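Coenzyme Q-binding protein COQ10 START domain-containing protein (Deinococcus radiodurans R1, PDB 3GGN) is of unknown function but probably binds a hydrophobic ligand through its START-like domain of the polyketide cyclase and lipid transport family. Local coordinates at residues Val60-Glu65 with Arg78-Arg84. Coordinates in Å, arbitrary orientation, origin at the centre of the assembly. Residues are numbered along the deposited sequence.
Sequences VSWEAE and RSLPGAR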
ATOM      1  N   VAL B  60       3.131 -20.129   8.342  1.00 38.94           N
ATOM      2  CA  VAL B  60       3.643 -20.309   9.696  1.00 35.01           C
ATOM      3  C   VAL B  60       3.121 -19.211  10.622  1.00 33.22           C
ATOM      4  O   VAL B  60       3.214 -18.026  10.305  1.00 31.51           O
ATOM      5  CB  VAL B  60       5.186 -20.280   9.710  1.00 34.98           C
ATOM      6  CG1 VAL B  60       5.701 -20.397  11.141  1.00 33.99           C
ATOM      7  CG2 VAL B  60       5.728 -21.411   8.851  1.00 34.42           C
ATOM      8  N   SER B  61       2.574 -19.614  11.764  1.00 30.48           N
ATOM      9  CA  SER B  61       2.037 -18.660  12.727  1.00 28.96           C
ATOM     10  C   SER B  61       2.543 -18.919  14.141  1.00 27.23           C
ATOM     11  O   SER B  61       2.986 -20.016  14.477  1.00 25.24           O
ATOM     12  CB  SER B  61       0.500 -18.684  12.710  1.00 28.61           C
ATOM     13  OG  SER B  61      -0.019 -19.818  13.377  1.00 29.63           O
ATOM     14  N   TRP B  62       2.484 -17.885  14.966  1.00 25.09           N
ATOM     15  CA  TRP B  62       2.933 -17.985  16.343  1.00 23.93           C
ATOM     16  C   TRP B  62       2.190 -16.939  17.153  1.00 22.71           C
ATOM     17  O   TRP B  62       1.561 -16.041  16.597  1.00 22.54           O
ATOM     18  CB  TRP B  62       4.441 -17.730  16.425  1.00 26.14           C
ATOM     19  CG  TRP B  62       4.826 -16.338  16.042  1.00 28.80           C
ATOM     20  CD1 TRP B  62       4.899 -15.251  16.863  1.00 27.32           C
ATOM     21  CD2 TRP B  62       5.150 -15.870  14.727  1.00 30.39           C
ATOM     22  NE1 TRP B  62       5.249 -14.136  16.143  1.00 27.45           N
ATOM     23  CE2 TRP B  62       5.409 -14.487  14.829  1.00 29.81           C
ATOM     24  CE3 TRP B  62       5.245 -16.488  13.471  1.00 32.98           C
ATOM     25  CZ2 TRP B  62       5.759 -13.704  13.721  1.00 31.72           C
ATOM     26  CZ3 TRP B  62       5.592 -15.709  12.366  1.00 31.45           C
ATOM     27  CH2 TRP B  62       5.845 -14.330  12.502  1.00 33.03           C
ATOM     28  N   GLU B  63       2.261 -17.065  18.468  1.00 19.41           N
ATOM     29  CA  GLU B  63       1.603 -16.125  19.347  1.00 19.40           C
ATOM     30  C   GLU B  63       2.644 -15.124  19.833  1.00 18.59           C
ATOM     31  O   GLU B  63       3.801 -15.483  20.078  1.00 18.21           O
ATOM     32  CB  GLU B  63       0.995 -16.866  20.538  1.00 22.41           C
ATOM     33  CG  GLU B  63      -0.049 -16.074  21.299  1.00 28.48           C
ATOM     34  CD  GLU B  63      -0.669 -16.877  22.427  1.00 32.89           C
ATOM     35  OE1 GLU B  63      -0.993 -18.065  22.199  1.00 33.59           O
ATOM     36  OE2 GLU B  63      -0.838 -16.318  23.532  1.00 35.49           O
ATOM     37  N   ALA B  64       2.236 -13.867  19.960  1.00 17.83           N
ATOM     38  CA  ALA B  64       3.133 -12.826  20.441  1.00 18.89           C
ATOM     39  C   ALA B  64       2.411 -11.953  21.463  1.00 18.99           C
ATOM     40  O   ALA B  64       1.193 -12.054  21.632  1.00 20.05           O
ATOM     41  CB  ALA B  64       3.616 -11.976  19.278  1.00 20.15           C
ATOM     42  N   GLU B  65       3.167 -11.100  22.143  1.00 18.71           N
ATOM     43  CA  GLU B  65       2.591 -10.201  23.138  1.00 19.88           C
ATOM     44  C   GLU B  65       3.234  -8.816  23.050  1.00 19.10           C
ATOM     45  O   GLU B  65       4.407  -8.691  22.709  1.00 18.03           O
ATOM     46  CB  GLU B  65       2.804 -10.773  24.546  1.00 22.34           C
ATOM     47  CG  GLU B  65       4.173 -10.479  25.139  1.00 25.38           C
ATOM     48  CD  GLU B  65       4.388 -11.118  26.513  1.00 29.96           C
ATOM     49  OE1 GLU B  65       3.409 -11.260  27.284  1.00 28.75           O
ATOM     50  OE2 GLU B  65       5.549 -11.468  26.826  1.00 30.12           O
ATOM     51  N   ARG B  78       6.990  -9.170  21.131  1.00 16.54           N
ATOM     52  CA  ARG B  78       7.900 -10.303  21.070  1.00 18.72           C
ATOM     53  C   ARG B  78       7.140 -11.620  21.073  1.00 17.89           C
ATOM     54  O   ARG B  78       6.087 -11.753  21.704  1.00 16.17           O
ATOM     55  CB  ARG B  78       8.878 -10.276  22.246  1.00 21.05           C
ATOM     56  CG  ARG B  78       8.238 -10.556  23.589  1.00 26.26           C
ATOM     57  CD  ARG B  78       9.218 -10.293  24.716  1.00 31.76           C
ATOM     58  NE  ARG B  78       8.599 -10.457  26.025  1.00 32.45           N
ATOM     59  CZ  ARG B  78       9.116  -9.978  27.151  1.00 35.16           C
ATOM     60  NH1 ARG B  78      10.259  -9.306  27.118  1.00 33.89           N
ATOM     61  NH2 ARG B  78       8.488 -10.164  28.306  1.00 35.14           N
ATOM     62  N   SER B  79       7.677 -12.590  20.348  1.00 13.89           N
ATOM     63  CA  SER B  79       7.072 -13.908  20.272  1.00 14.32           C
ATOM     64  C   SER B  79       7.157 -14.553  21.652  1.00 16.00           C
ATOM     65  O   SER B  79       8.091 -14.287  22.410  1.00 14.99           O
ATOM     66  CB  SER B  79       7.841 -14.763  19.271  1.00 13.73           C
ATOM     67  OG  SER B  79       9.226 -14.673  19.560  1.00 10.74           O
ATOM     68  N   LEU B  80       6.171 -15.380  21.981  1.00 16.64           N
ATOM     69  CA  LEU B  80       6.165 -16.071  23.254  1.00 21.59           C
ATOM     70  C   LEU B  80       7.068 -17.294  23.104  1.00 21.93           C
ATOM     71  O   LEU B  80       7.380 -17.701  21.984  1.00 22.22           O
ATOM     72  CB  LEU B  80       4.742 -16.512  23.615  1.00 21.92           C
ATOM     73  CG  LEU B  80       3.918 -15.538  24.469  1.00 24.50           C
ATOM     74  CD1 LEU B  80       3.652 -14.261  23.707  1.00 24.97           C
ATOM     75  CD2 LEU B  80       2.608 -16.204  24.859  1.00 26.21           C
ATOM     76  N   PRO B  81       7.511 -17.885  24.231  1.00 21.99           N
ATOM     77  CA  PRO B  81       8.381 -19.067  24.174  1.00 20.40           C
ATOM     78  C   PRO B  81       7.648 -20.209  23.462  1.00 21.72           C
ATOM     79  O   PRO B  81       6.444 -20.395  23.651  1.00 17.48           O
ATOM     80  CB  PRO B  81       8.635 -19.390  25.650  1.00 22.69           C
ATOM     81  CG  PRO B  81       8.405 -18.081  26.358  1.00 24.16           C
ATOM     82  CD  PRO B  81       7.226 -17.500  25.623  1.00 20.66           C
ATOM     83  N   GLY B  82       8.374 -20.965  22.645  1.00 20.95           N
ATOM     84  CA  GLY B  82       7.768 -22.075  21.925  1.00 21.82           C
ATOM     85  C   GLY B  82       7.290 -21.686  20.535  1.00 23.78           C
ATOM     86  O   GLY B  82       6.908 -22.544  19.741  1.00 22.41           O
ATOM     87  N   ALA B  83       7.313 -20.389  20.241  1.00 25.47           N
ATOM     88  CA  ALA B  83       6.873 -19.886  18.944  1.00 26.41           C
ATOM     89  C   ALA B  83       7.656 -20.528  17.804  1.00 27.68           C
ATOM     90  O   ALA B  83       8.880 -20.672  17.885  1.00 25.36           O
ATOM     91  CB  ALA B  83       7.032 -18.362  18.892  1.00 27.51           C
ATOM     92  N   ARG B  84       6.951 -20.910  16.743  1.00 28.80           N
ATOM     93  CA  ARG B  84       7.599 -21.528  15.589  1.00 31.34           C
ATOM     94  C   ARG B  84       8.716 -20.632  15.078  1.00 30.65           C
ATOM     95  O   ARG B  84       9.731 -21.111  14.576  1.00 29.87           O
ATOM     96  CB  ARG B  84       6.598 -21.758  14.452  1.00 34.98           C
ATOM     97  CG  ARG B  84       5.506 -22.779  14.736  1.00 38.76           C
ATOM     98  CD  ARG B  84       4.708 -23.049  13.469  1.00 43.05           C
ATOM     99  NE  ARG B  84       3.646 -24.030  13.672  1.00 47.77           N
ATOM    100  CZ  ARG B  84       2.486 -23.774  14.270  1.00 50.08           C
ATOM    101  NH1 ARG B  84       2.223 -22.558  14.731  1.00 50.05           N
ATOM    102  NH2 ARG B  84       1.583 -24.739  14.406  1.00 51.29           N
TER
HETATM  103  O   HOH W   1       4.338 -21.016  16.911  1.00 33.62           O
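Arg84, Leu80 and Glu65 give up the most surface where Val60-Glu65 meets Arg78-Arg84. At one end the segments pair as antiparallel strands. Glu65 and Arg78 form a hydrogen-bonded pair, with Glu65 N to Arg78 O at 3.0 Å and Arg78 N to Glu65 O at 3.1 Å. Their side chains lie on the same face of the sheet and meet in a salt bridge with a weak hydrogen bond, Arg78 NE to Glu65 OE2 at 3.3 Å. Ala64 and Ser79 follow as a non-hydrogen-bonded pair. Just past the strand end, Leu80 N still donates to Glu63 O at 3.0 Å, with no return bond. Leu80 CD1 packs against the Ala64 backbone, 3.4 Å from its C atom and 3.7 Å from Glu65 CB.

Leu80 to Ala83 is a type II beta turn, with Ala83 N hydrogen-bonded to Leu80 O at 3.2 Å. Gly82 has positive phi, where a CB would jam against Pro81 O. The turn brings Ala83 back, its CB 3.6 Å from Trp62 CB. Arg84 then reaches along Val60-Glu65: its NH1 donates to Ser61 O at 2.7 Å, and its CD lies 3.7 Å from Val60 CG1. One water links Ser61 O to Arg84 N where direct backbone pairing has ended.

The contact belongs to the hairpin of strands 59-70 and 74-79 in the antiparallel sheet of this Bet v 1-like domain. Strand 46-52 pairs with the other edge of 59-70; its Trp49 ring meets Trp62, and its Arg48 and Arg46 salt-bridge Glu63. Beyond the turn, strand 86-95 flanks strand 74-79, and its Asn87 hydrogen-bonds Ser79.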